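Local structure of flagellar hook-associated protein (Burkholderia pseudomallei, 4UT1) at residues 206-211 with 227-232. The protein is a hook-associated protein of the bacterial flagellum, FlgK, and probably serves as a structural component at the hook-filament junction. Residues are numbered along the deposited sequence; the frame is centred on the assembly and turned at random.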
loop_
_atom_site.group_PDB
_atom_site.type_symbol
_atom_site.label_atom_id
_atom_site.label_comp_id
_atom_site.label_asym_id
_atom_site.label_seq_id
_atom_site.Cartn_x
_atom_site.Cartn_y
_atom_site.Cartn_z
ATOM N N GLN A 206 -38.116 27.953 16.919
ATOM C CA GLN A 206 -36.776 27.788 17.467
ATOM C C GLN A 206 -36.368 26.313 17.468
ATOM O O GLN A 206 -35.211 25.970 17.211
ATOM C CB GLN A 206 -36.724 28.360 18.882
ATOM C CG GLN A 206 -35.332 28.601 19.429
ATOM C CD GLN A 206 -35.357 29.486 20.666
ATOM O OE1 GLN A 206 -36.423 29.756 21.231
ATOM N NE2 GLN A 206 -34.181 29.951 21.087
ATOM N N ARG A 207 -37.329 25.445 17.761
ATOM C CA ARG A 207 -37.075 24.014 17.774
ATOM C C ARG A 207 -36.833 23.491 16.356
ATOM O O ARG A 207 -35.906 22.711 16.121
ATOM C CB ARG A 207 -38.237 23.274 18.427
ATOM C CG ARG A 207 -38.002 21.782 18.615
ATOM C CD ARG A 207 -39.131 21.140 19.426
ATOM N NE ARG A 207 -40.434 21.314 18.791
ATOM C CZ ARG A 207 -41.563 20.754 19.222
ATOM N NH1 ARG A 207 -41.557 19.966 20.291
ATOM N NH2 ARG A 207 -42.701 20.975 18.575
ATOM N N ASP A 208 -37.666 23.926 15.413
ATOM C CA ASP A 208 -37.512 23.528 14.013
ATOM C C ASP A 208 -36.178 23.971 13.425
ATOM O O ASP A 208 -35.556 23.230 12.669
ATOM C CB ASP A 208 -38.653 24.094 13.169
ATOM C CG ASP A 208 -39.937 23.319 13.338
ATOM O OD1 ASP A 208 -39.884 22.074 13.321
ATOM O OD2 ASP A 208 -40.999 23.955 13.491
ATOM N N LEU A 209 -35.753 25.184 13.757
ATOM C CA LEU A 209 -34.462 25.682 13.304
ATOM C C LEU A 209 -33.336 24.849 13.899
ATOM O O LEU A 209 -32.310 24.622 13.255
ATOM C CB LEU A 209 -34.282 27.150 13.679
ATOM C CG LEU A 209 -32.882 27.721 13.440
ATOM C CD1 LEU A 209 -32.442 27.504 11.992
ATOM C CD2 LEU A 209 -32.830 29.197 13.806
ATOM N N ALA A 210 -33.532 24.394 15.134
ATOM C CA ALA A 210 -32.544 23.548 15.791
ATOM C C ALA A 210 -32.421 22.219 15.052
ATOM O O ALA A 210 -31.314 21.750 14.789
ATOM C CB ALA A 210 -32.913 23.324 17.256
ATOM N N VAL A 211 -33.557 21.620 14.706
ATOM C CA VAL A 211 -33.552 20.360 13.968
ATOM C C VAL A 211 -32.868 20.530 12.614
ATOM O O VAL A 211 -32.153 19.635 12.145
ATOM C CB VAL A 211 -34.975 19.821 13.744
ATOM C CG1 VAL A 211 -34.956 18.672 12.745
ATOM C CG2 VAL A 211 -35.596 19.379 15.070
ATOM N N GLY A 227 -46.858 16.206 21.053
ATOM C CA GLY A 227 -46.322 17.531 20.812
ATOM C C GLY A 227 -44.821 17.596 21.029
ATOM O O GLY A 227 -44.196 18.613 20.738
ATOM N N ASN A 228 -44.242 16.518 21.552
ATOM C CA ASN A 228 -42.791 16.424 21.703
ATOM C C ASN A 228 -42.107 16.083 20.380
ATOM O O ASN A 228 -42.725 15.520 19.480
ATOM C CB ASN A 228 -42.410 15.363 22.744
ATOM C CG ASN A 228 -42.474 15.878 24.174
ATOM O OD1 ASN A 228 -42.457 17.084 24.424
ATOM N ND2 ASN A 228 -42.530 14.952 25.124
ATOM N N TYR A 229 -40.831 16.440 20.276
ATOM C CA TYR A 229 -39.962 15.919 19.223
ATOM C C TYR A 229 -39.032 14.861 19.809
ATOM O O TYR A 229 -38.127 15.192 20.570
ATOM C CB TYR A 229 -39.102 17.026 18.590
ATOM C CG TYR A 229 -39.749 17.920 17.550
ATOM C CD1 TYR A 229 -41.092 17.802 17.221
ATOM C CD2 TYR A 229 -38.992 18.891 16.892
ATOM C CE1 TYR A 229 -41.667 18.632 16.268
ATOM C CE2 TYR A 229 -39.551 19.719 15.943
ATOM C CZ TYR A 229 -40.889 19.587 15.630
ATOM O OH TYR A 229 -41.449 20.420 14.684
ATOM N N SER A 230 -39.233 13.594 19.473
ATOM C CA SER A 230 -38.171 12.628 19.711
ATOM C C SER A 230 -37.231 12.657 18.506
ATOM O O SER A 230 -37.689 12.734 17.373
ATOM C CB SER A 230 -38.727 11.226 19.938
ATOM O OG SER A 230 -39.316 11.130 21.223
ATOM N N VAL A 231 -35.927 12.618 18.749
ATOM C CA VAL A 231 -34.960 12.687 17.649
ATOM C C VAL A 231 -33.996 11.519 17.700
ATOM O O VAL A 231 -33.460 11.181 18.760
ATOM C CB VAL A 231 -34.159 14.007 17.663
ATOM C CG1 VAL A 231 -33.278 14.101 16.413
ATOM C CG2 VAL A 231 -35.093 15.193 17.734
ATOM N N PHE A 232 -33.777 10.907 16.538
ATOM C CA PHE A 232 -32.922 9.740 16.426
ATOM C C PHE A 232 -31.931 9.905 15.287
ATOM O O PHE A 232 -32.259 10.490 14.251
ATOM C CB PHE A 232 -33.743 8.476 16.177
ATOM C CG PHE A 232 -34.725 8.162 17.260
ATOM C CD1 PHE A 232 -35.960 8.787 17.292
ATOM C CD2 PHE A 232 -34.420 7.222 18.232
ATOM C CE1 PHE A 232 -36.875 8.488 18.295
ATOM C CE2 PHE A 232 -35.323 6.919 19.232
ATOM C CZ PHE A 232 -36.553 7.550 19.263
#
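NH1 of R207 is held by two acceptors: the carbonyl O of G227, 3.0 Å from NH1 and close to the guanidinium plane, and the side-chain OD1 of N187 on the long helix 134-193. The bond to G227 is nearly straight, 165° at the hydrogen. With its flat end fixed in this way, the guanidinium lies face down on the ring of Y229, the planes only 11° apart and CZ 3.5 Å from the ring centroid, a cation-pi stack almost directly over the centre. The arm of R207 leaves the helix extended, CG anti to the backbone N (chi1 -174°), and bends at chi3, which brings CD above Y229 CD2. This is helix-on-sheet packing: the 206-211 piece of helix 201-215 runs nearly parallel to residues 228-232, in the second strand of an antiparallel meander, the two segment axes 11.2 Å apart at closest approach, and Y229 spans the gap. At the far end of the ring, the Y229 hydroxyl donates to OD1 of D208, 2.7 Å from OH, on the syn side but lifted somewhat out of the carboxylate plane. One turn along from R207, V211 brings its CG2 methyl within 3.9 Å of Y229 CD2.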